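Local coordinates for LBCATS-a (PDB 5EY5), which probably cleaves indole-3-glycerol phosphate to indole and glyceraldehyde 3-phosphate, as the alpha chain of tryptophan synthase, at residues P21-G26 against I48-P53; V98-Y103 against I127-P132; G172-V177 against K202-P207. One frame throughout, in Å; residues are numbered along the deposited sequence.

Contact 1: residues P21-G26 against I48-P53; sequences PFITAG and IELGIP. With G3P (sn-glycerol-3-phosphate), chain E.
Phe22 and Glu49 face each other across the first two strands of a TIM barrel, the ends of a beta-alpha-beta unit whose helix is 30-42. The strands run parallel, their axes 4.6 Å apart. Four backbone bonds join them, from Glu49 N to Pro21 O, Ile23 N to Glu49 O, Gly51 N to Ile23 O and Ala25 N to Gly51 O.

The tight part lies inside the barrel. The Phe22 ring has CG anti to the backbone N (chi1 165°), which carries it along the strand to Gly51. Its CE1 is 3.4 Å from Gly51 CA. A side chain at Gly51 would clash with the ring tip. The ring also crosses Glu49 at about a right angle, its plane 78° from the carboxylate, with Phe22 CB 3.7 Å from Glu49 OE2. G3P O2 lies over one ring face, offset toward the rim. An alanine in place of Phe22 would probably open a gap above Gly51 and leave the glutamate arm freer to turn.

On the other face Ile23 and Leu50 lie side by side, with Ile23 CG1 3.6 Å from Leu50 CD2. Both point to the outer helices, Ile23 to helix 30-42 and Leu50 to helix 78-91.

Side-chain packing is looser toward Pro53: Thr24 CG2 comes within 4.4 Å of Pro53 CB. Ala25 O is buried without a polar partner, 3.8 Å from Pro53 CD. At the pocket, by contrast, the extended Glu49 chain puts Glu49 OE2 2.5 Å from G3P O1, from which it accepts a hydrogen bond.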
# COMPACT_ATOMS: atom_id res chain seq x y z
N PRO A 21 13.77 42.86 30.00
CA PRO A 21 12.56 42.29 29.39
C PRO A 21 12.78 41.92 27.93
O PRO A 21 13.54 42.58 27.21
CB PRO A 21 11.52 43.42 29.53
CG PRO A 21 12.30 44.67 29.69
CD PRO A 21 13.59 44.28 30.37
N PHE A 22 12.12 40.85 27.50
CA PHE A 22 12.03 40.49 26.09
C PHE A 22 10.60 40.65 25.60
O PHE A 22 9.68 40.09 26.21
CB PHE A 22 12.49 39.04 25.86
CG PHE A 22 12.09 38.49 24.52
CD1 PHE A 22 12.98 38.50 23.46
CD2 PHE A 22 10.81 37.98 24.30
CE1 PHE A 22 12.61 38.00 22.22
CE2 PHE A 22 10.44 37.50 23.08
CZ PHE A 22 11.33 37.50 22.03
N ILE A 23 10.39 41.37 24.49
CA ILE A 23 9.14 41.30 23.75
C ILE A 23 9.43 41.01 22.29
O ILE A 23 10.51 41.32 21.77
CB ILE A 23 8.28 42.58 23.85
CG1 ILE A 23 9.08 43.79 23.34
CG2 ILE A 23 7.75 42.76 25.27
CD1 ILE A 23 8.26 45.05 23.27
N THR A 24 8.45 40.42 21.61
CA THR A 24 8.53 40.22 20.17
C THR A 24 8.17 41.52 19.46
O THR A 24 7.11 42.09 19.70
CB THR A 24 7.59 39.10 19.73
OG1 THR A 24 8.03 37.85 20.28
CG2 THR A 24 7.54 39.00 18.18
N ALA A 25 9.03 41.97 18.55
CA ALA A 25 8.73 43.19 17.81
C ALA A 25 7.60 42.95 16.81
O ALA A 25 7.63 41.97 16.05
CB ALA A 25 9.98 43.70 17.08
N GLY A 26 6.63 43.86 16.79
CA GLY A 26 5.49 43.75 15.89
C GLY A 26 4.34 42.93 16.43
O GLY A 26 3.40 42.65 15.68
N ILE A 48 16.65 46.15 26.84
CA ILE A 48 15.44 45.63 26.22
C ILE A 48 15.85 44.71 25.09
O ILE A 48 16.63 45.11 24.21
CB ILE A 48 14.53 46.76 25.71
CG1 ILE A 48 13.91 47.49 26.89
CG2 ILE A 48 13.47 46.16 24.76
CD1 ILE A 48 13.29 48.79 26.54
N GLU A 49 15.36 43.47 25.15
CA GLU A 49 15.48 42.53 24.05
C GLU A 49 14.25 42.64 23.17
O GLU A 49 13.11 42.57 23.65
CB GLU A 49 15.62 41.09 24.57
CG GLU A 49 16.93 40.81 25.27
CD GLU A 49 17.02 39.38 25.81
OE1 GLU A 49 17.96 39.10 26.58
OE2 GLU A 49 16.16 38.55 25.45
N LEU A 50 14.48 42.81 21.87
CA LEU A 50 13.43 42.82 20.86
C LEU A 50 13.59 41.57 20.00
O LEU A 50 14.63 41.38 19.37
CB LEU A 50 13.49 44.08 19.99
CG LEU A 50 13.02 45.36 20.70
CD1 LEU A 50 13.23 46.59 19.80
CD2 LEU A 50 11.57 45.24 21.10
N GLY A 51 12.56 40.72 20.00
CA GLY A 51 12.60 39.52 19.17
C GLY A 51 12.23 39.85 17.74
O GLY A 51 11.18 40.44 17.48
N ILE A 52 13.12 39.50 16.81
CA ILE A 52 12.84 39.63 15.38
C ILE A 52 12.09 38.37 14.96
O ILE A 52 12.65 37.26 15.09
CB ILE A 52 14.11 39.82 14.56
CG1 ILE A 52 14.90 41.05 15.05
CG2 ILE A 52 13.76 39.95 13.08
CD1 ILE A 52 14.06 42.24 15.38
N PRO A 53 10.85 38.48 14.54
CA PRO A 53 10.03 37.27 14.39
C PRO A 53 10.53 36.43 13.22
O PRO A 53 10.87 36.95 12.16
CB PRO A 53 8.62 37.83 14.12
CG PRO A 53 8.87 39.20 13.49
CD PRO A 53 10.10 39.72 14.22
O1 G3P E . 15.43 36.19 26.08
C1 G3P E . 14.61 35.17 25.60
C2 G3P E . 13.32 35.10 26.42
O2 G3P E . 12.40 34.35 25.67
C3 G3P E . 13.56 34.47 27.81
O1P G3P E . 12.97 33.20 27.94
O4P G3P E . 10.47 33.46 27.44
O2P G3P E . 11.16 31.66 29.06
O3P G3P E . 11.31 34.00 29.74
P G3P E . 11.44 33.07 28.56

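Contact 2: residues V98-Y103 against I127-P132; sequences VFLTYY and IVPDLP
Ile127 packs against Val98 and Leu100 in two neighbouring parallel strands of the barrel. Its branches part. CG1 reaches Val98 CG1 at 3.7 Å, the two side chains at about a right angle. CG2 lies against Leu100, 3.8 Å from its CG. Both polar backbone atoms of Ile127 are bonded to the 98-103 segment. Its N donates to Phe99 O, and its O accepts from Thr101 N at 2.9 Å, almost in line with the carbonyl.

Val128 leaves the strand and starts a type I turn that ends at Leu131, whose N bonds to Val128 O. Val128 CA sits close to Thr101 O in a CA-H...O contact, and Val128 CG1 packs on Tyr103 CB. Thr101 O also lies 3.2 Å from Pro129 CD. Pro129 CG then touches Leu100 CD2 at 3.6 Å and covers one face of the Tyr102 ring toward its rim.

Asp130 has CG between the backbone N and the carbonyl carbon (chi1 50°), which brings the carboxylate back to the first segment. OD1 takes a weak bond from Tyr103 N at 3.0 Å, bent to 133°. OD2 lies in the plane of the Tyr102 ring, 3.6 Å from CD2, with the carboxylate turned 80° to it. The hydroxyl of that tyrosine is held elsewhere, by Asp60 and by Ala59 N.

Leu131 places CD1 squarely over the centre of the Tyr103 ring, a CH-pi contact of 3.9 Å. A neighbouring protein chain packs on both residues. Leu100 also borders bound G3P. This is the C-terminal rim of a TIM barrel, where loops after neighbouring parallel strands meet beside the ligand pocket.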
# COMPACT_ATOMS: atom_id res chain seq x y z
N VAL A 98 18.74 45.22 22.27
CA VAL A 98 19.30 43.98 21.74
C VAL A 98 18.28 43.36 20.81
O VAL A 98 17.10 43.25 21.17
CB VAL A 98 19.67 43.00 22.87
CG1 VAL A 98 20.12 41.65 22.29
CG2 VAL A 98 20.76 43.60 23.75
N PHE A 99 18.72 42.99 19.60
CA PHE A 99 17.92 42.20 18.67
C PHE A 99 18.17 40.72 18.94
O PHE A 99 19.32 40.27 18.93
CB PHE A 99 18.26 42.49 17.21
CG PHE A 99 17.53 43.66 16.63
CD1 PHE A 99 16.75 44.47 17.44
CD2 PHE A 99 17.62 43.95 15.27
CE1 PHE A 99 16.07 45.56 16.90
CE2 PHE A 99 16.96 45.03 14.73
CZ PHE A 99 16.17 45.84 15.54
N LEU A 100 17.09 39.97 19.17
CA LEU A 100 17.17 38.52 19.26
C LEU A 100 16.60 37.99 17.96
O LEU A 100 15.42 38.21 17.66
CB LEU A 100 16.43 37.99 20.49
CG LEU A 100 16.53 36.50 20.83
CD1 LEU A 100 16.24 36.28 22.32
CD2 LEU A 100 15.58 35.67 19.95
N THR A 101 17.45 37.39 17.14
CA THR A 101 17.00 37.00 15.82
C THR A 101 17.64 35.67 15.47
O THR A 101 18.80 35.45 15.80
CB THR A 101 17.35 38.06 14.75
OG1 THR A 101 16.99 37.58 13.45
CG2 THR A 101 18.83 38.40 14.76
N TYR A 102 16.87 34.78 14.85
CA TYR A 102 17.47 33.62 14.22
C TYR A 102 18.36 34.06 13.07
O TYR A 102 18.31 35.20 12.61
CB TYR A 102 16.38 32.65 13.79
CG TYR A 102 15.72 32.07 15.01
CD1 TYR A 102 14.74 32.78 15.68
CD2 TYR A 102 16.13 30.85 15.52
CE1 TYR A 102 14.15 32.26 16.83
CE2 TYR A 102 15.55 30.33 16.66
CZ TYR A 102 14.56 31.04 17.31
OH TYR A 102 13.98 30.52 18.44
N TYR A 103 19.20 33.12 12.61
CA TYR A 103 20.30 33.46 11.72
C TYR A 103 19.84 33.69 10.28
O TYR A 103 20.39 34.55 9.59
CB TYR A 103 21.35 32.36 11.75
CG TYR A 103 22.62 32.75 11.08
CD1 TYR A 103 23.26 33.93 11.43
CD2 TYR A 103 23.19 31.95 10.10
CE1 TYR A 103 24.43 34.30 10.82
CE2 TYR A 103 24.37 32.32 9.48
CZ TYR A 103 24.98 33.50 9.85
OH TYR A 103 26.16 33.89 9.27
N ILE A 127 21.52 38.68 19.92
CA ILE A 127 21.35 37.32 20.41
C ILE A 127 20.87 36.50 19.23
O ILE A 127 19.84 36.82 18.63
CB ILE A 127 20.34 37.26 21.56
CG1 ILE A 127 20.85 38.08 22.75
CG2 ILE A 127 20.04 35.80 21.97
CD1 ILE A 127 19.80 38.22 23.85
N VAL A 128 21.63 35.48 18.84
CA VAL A 128 21.30 34.67 17.68
C VAL A 128 21.15 33.22 18.13
O VAL A 128 22.13 32.49 18.25
CB VAL A 128 22.38 34.79 16.59
CG1 VAL A 128 21.96 34.00 15.35
CG2 VAL A 128 22.61 36.25 16.25
N PRO A 129 19.93 32.77 18.41
CA PRO A 129 19.79 31.51 19.14
C PRO A 129 20.32 30.28 18.40
O PRO A 129 20.76 29.34 19.06
CB PRO A 129 18.28 31.42 19.40
CG PRO A 129 17.83 32.88 19.43
CD PRO A 129 18.67 33.53 18.36
N ASP A 130 20.31 30.23 17.06
CA ASP A 130 20.78 29.03 16.37
C ASP A 130 22.19 29.18 15.80
O ASP A 130 22.54 28.49 14.84
CB ASP A 130 19.81 28.62 15.27
CG ASP A 130 19.43 29.78 14.35
OD1 ASP A 130 19.86 30.94 14.61
OD2 ASP A 130 18.69 29.54 13.37
N LEU A 131 23.04 30.03 16.39
CA LEU A 131 24.38 30.29 15.86
C LEU A 131 25.46 30.03 16.91
O LEU A 131 25.79 30.92 17.71
CB LEU A 131 24.48 31.73 15.36
CG LEU A 131 25.76 32.07 14.57
CD1 LEU A 131 25.80 31.29 13.26
CD2 LEU A 131 25.90 33.56 14.32
N PRO A 132 26.04 28.84 16.95
CA PRO A 132 27.14 28.59 17.89
C PRO A 132 28.41 29.31 17.44
O PRO A 132 28.55 29.67 16.26
CB PRO A 132 27.32 27.06 17.85
CG PRO A 132 26.71 26.63 16.58
CD PRO A 132 25.60 27.60 16.27

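Contact 3: residues G172-V177 against K202-P207. With G3P (sn-glycerol-3-phosphate), chain E.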
# COMPACT_ATOMS: atom_id res chain seq x y z
N GLY A 172 29.27 41.95 25.58
CA GLY A 172 28.03 42.47 26.12
C GLY A 172 27.67 41.75 27.41
O GLY A 172 27.93 42.24 28.51
N PHE A 173 27.05 40.58 27.29
CA PHE A 173 26.91 39.73 28.46
C PHE A 173 26.88 38.29 27.99
O PHE A 173 26.86 38.00 26.79
CB PHE A 173 25.68 40.11 29.30
CG PHE A 173 24.37 40.12 28.55
CD1 PHE A 173 23.50 39.04 28.62
CD2 PHE A 173 23.98 41.23 27.81
CE1 PHE A 173 22.28 39.05 27.95
CE2 PHE A 173 22.75 41.25 27.15
CZ PHE A 173 21.91 40.15 27.23
N VAL A 174 26.93 37.39 28.95
CA VAL A 174 26.69 35.97 28.69
C VAL A 174 25.26 35.66 29.10
O VAL A 174 24.83 35.98 30.22
CB VAL A 174 27.69 35.08 29.44
CG1 VAL A 174 27.34 33.61 29.21
CG2 VAL A 174 29.10 35.37 28.97
N TYR A 175 24.54 35.02 28.21
CA TYR A 175 23.17 34.61 28.45
C TYR A 175 23.19 33.19 29.00
O TYR A 175 23.55 32.25 28.29
CB TYR A 175 22.38 34.73 27.16
CG TYR A 175 20.88 34.63 27.27
CD1 TYR A 175 20.06 35.31 26.38
CD2 TYR A 175 20.28 33.83 28.23
CE1 TYR A 175 18.68 35.21 26.46
CE2 TYR A 175 18.92 33.72 28.32
CZ TYR A 175 18.12 34.41 27.44
OH TYR A 175 16.76 34.28 27.55
N CYS A 176 22.84 33.03 30.28
CA CYS A 176 22.83 31.73 30.95
C CYS A 176 21.42 31.16 30.84
O CYS A 176 20.46 31.73 31.36
CB CYS A 176 23.30 31.88 32.40
SG CYS A 176 23.21 30.43 33.48
N VAL A 177 21.28 30.05 30.11
CA VAL A 177 19.99 29.41 29.91
C VAL A 177 19.67 28.57 31.14
O VAL A 177 20.39 27.62 31.46
CB VAL A 177 19.99 28.55 28.64
CG1 VAL A 177 18.60 27.98 28.39
CG2 VAL A 177 20.48 29.37 27.48
N LYS A 202 32.17 31.97 35.54
CA LYS A 202 33.46 32.65 35.60
C LYS A 202 34.69 31.83 35.12
O LYS A 202 35.49 31.37 35.91
CB LYS A 202 33.62 33.26 36.96
CG LYS A 202 32.50 34.24 37.29
CD LYS A 202 31.17 33.56 37.53
N HIS A 203 34.77 31.63 33.80
CA HIS A 203 35.94 31.69 32.95
C HIS A 203 35.82 33.00 32.21
O HIS A 203 36.46 33.22 31.21
CB HIS A 203 35.93 30.65 31.84
CG HIS A 203 35.61 29.27 32.26
ND1 HIS A 203 36.11 28.17 31.61
CD2 HIS A 203 34.79 28.80 33.23
CE1 HIS A 203 35.64 27.08 32.19
NE2 HIS A 203 34.85 27.44 33.18
N THR A 204 34.94 33.87 32.66
CA THR A 204 34.86 35.16 32.01
C THR A 204 34.55 36.19 33.08
O THR A 204 34.02 35.86 34.15
CB THR A 204 33.75 35.19 30.96
OG1 THR A 204 33.65 36.51 30.41
CG2 THR A 204 32.44 34.82 31.62
N ASP A 205 34.87 37.44 32.79
CA ASP A 205 34.44 38.54 33.65
C ASP A 205 33.26 39.30 33.08
O ASP A 205 32.87 40.33 33.64
CB ASP A 205 35.60 39.48 33.94
CG ASP A 205 36.61 38.85 34.85
OD1 ASP A 205 37.83 39.07 34.65
OD2 ASP A 205 36.19 38.10 35.75
N LEU A 206 32.67 38.82 31.99
CA LEU A 206 31.50 39.47 31.45
C LEU A 206 30.34 39.39 32.45
O LEU A 206 30.27 38.46 33.26
CB LEU A 206 31.08 38.82 30.13
CG LEU A 206 31.91 39.08 28.87
CD1 LEU A 206 31.32 38.36 27.67
CD2 LEU A 206 32.02 40.58 28.59
N PRO A 207 29.41 40.33 32.41
CA PRO A 207 28.19 40.17 33.21
C PRO A 207 27.45 38.93 32.76
O PRO A 207 27.46 38.57 31.58
CB PRO A 207 27.39 41.44 32.91
CG PRO A 207 28.37 42.40 32.26
CD PRO A 207 29.39 41.55 31.58
O1 G3P E . 15.43 36.19 26.08
C1 G3P E . 14.61 35.17 25.60
C2 G3P E . 13.32 35.10 26.42
O2 G3P E . 12.40 34.35 25.67
C3 G3P E . 13.56 34.47 27.81
O1P G3P E . 12.97 33.20 27.94
O4P G3P E . 10.47 33.46 27.44
O2P G3P E . 11.16 31.66 29.06
O3P G3P E . 11.31 34.00 29.74
P G3P E . 11.44 33.07 28.56
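Val174 meets Leu206 through torsions that send both side chains to the same place. Val174 CG2 and Leu206 CG are each anti to their own carbonyl carbon, the leucine with chi1 -74°. The two chains cross at about a right angle, and Val174 CG2 lies 3.9 Å from Leu206 CD1. Thr204 CG2 adds a looser touch on the same methyl, 4.3 Å away.

One backbone bond crosses the contact. Val174 N donates to Pro207 O at 2.9 Å, and the N-H points straight at the oxygen (170°). The same carbonyl oxygen lies 3.3 Å from Phe173 CB. The Pro207 ring lies by Gly172, its CD 3.5 Å from Gly172 O. The backbone of Gly172 takes a conformation in which a side chain would collide with the carbonyl before it. Beyond CB, the Phe173 ring leaves the loop and packs on Ile151 and Ala209.

The loop 202-207 is steadied within itself. Thr204 OG1 accepts from Leu206 N at 3.0 Å, which makes an ST turn and ties down the backbone of the leucine that packs on Val174.

Tyr175, which follows Val174 in the strand, points away from the loop to the barrel interior. Its OH donates to G3P O1 at 2.8 Å, with that oxygen in the plane of the ring at its edge. Phe212 and Leu153 pack on its side chain. The bond from Val174 N begins the pairing of strands 174-177 and 208-211, continued by Val174 and Cys176 with Ala209. It is the start of a parallel strand pair in a TIM barrel, with one ligand-binding tyrosine on its inner face.

All three contacts belong to one closed parallel sheet. Contacts 1 and 2 have centres about 12 Å apart and touch, because strands 48-51 and 97-100 are neighbours. Leu50 N is 2.7 Å from Val98 O and Ile52 N 2.8 Å from Leu100 O, both probable hydrogen bonds. Contact 3 lies farther round the barrel, its centre about 21 Å from that of contact 1 and about 16 Å from that of contact 2. Side chains still meet inside. Ile127 CD1 is 3.4 Å from Glu49 OE1 and 3.9 Å from Tyr175 CD1. Glu49 of contact 1 and Tyr175 of contact 3 both hydrogen-bond G3P O1, while Leu100 of contact 2 adds an apolar side chain about 4 Å from G3P.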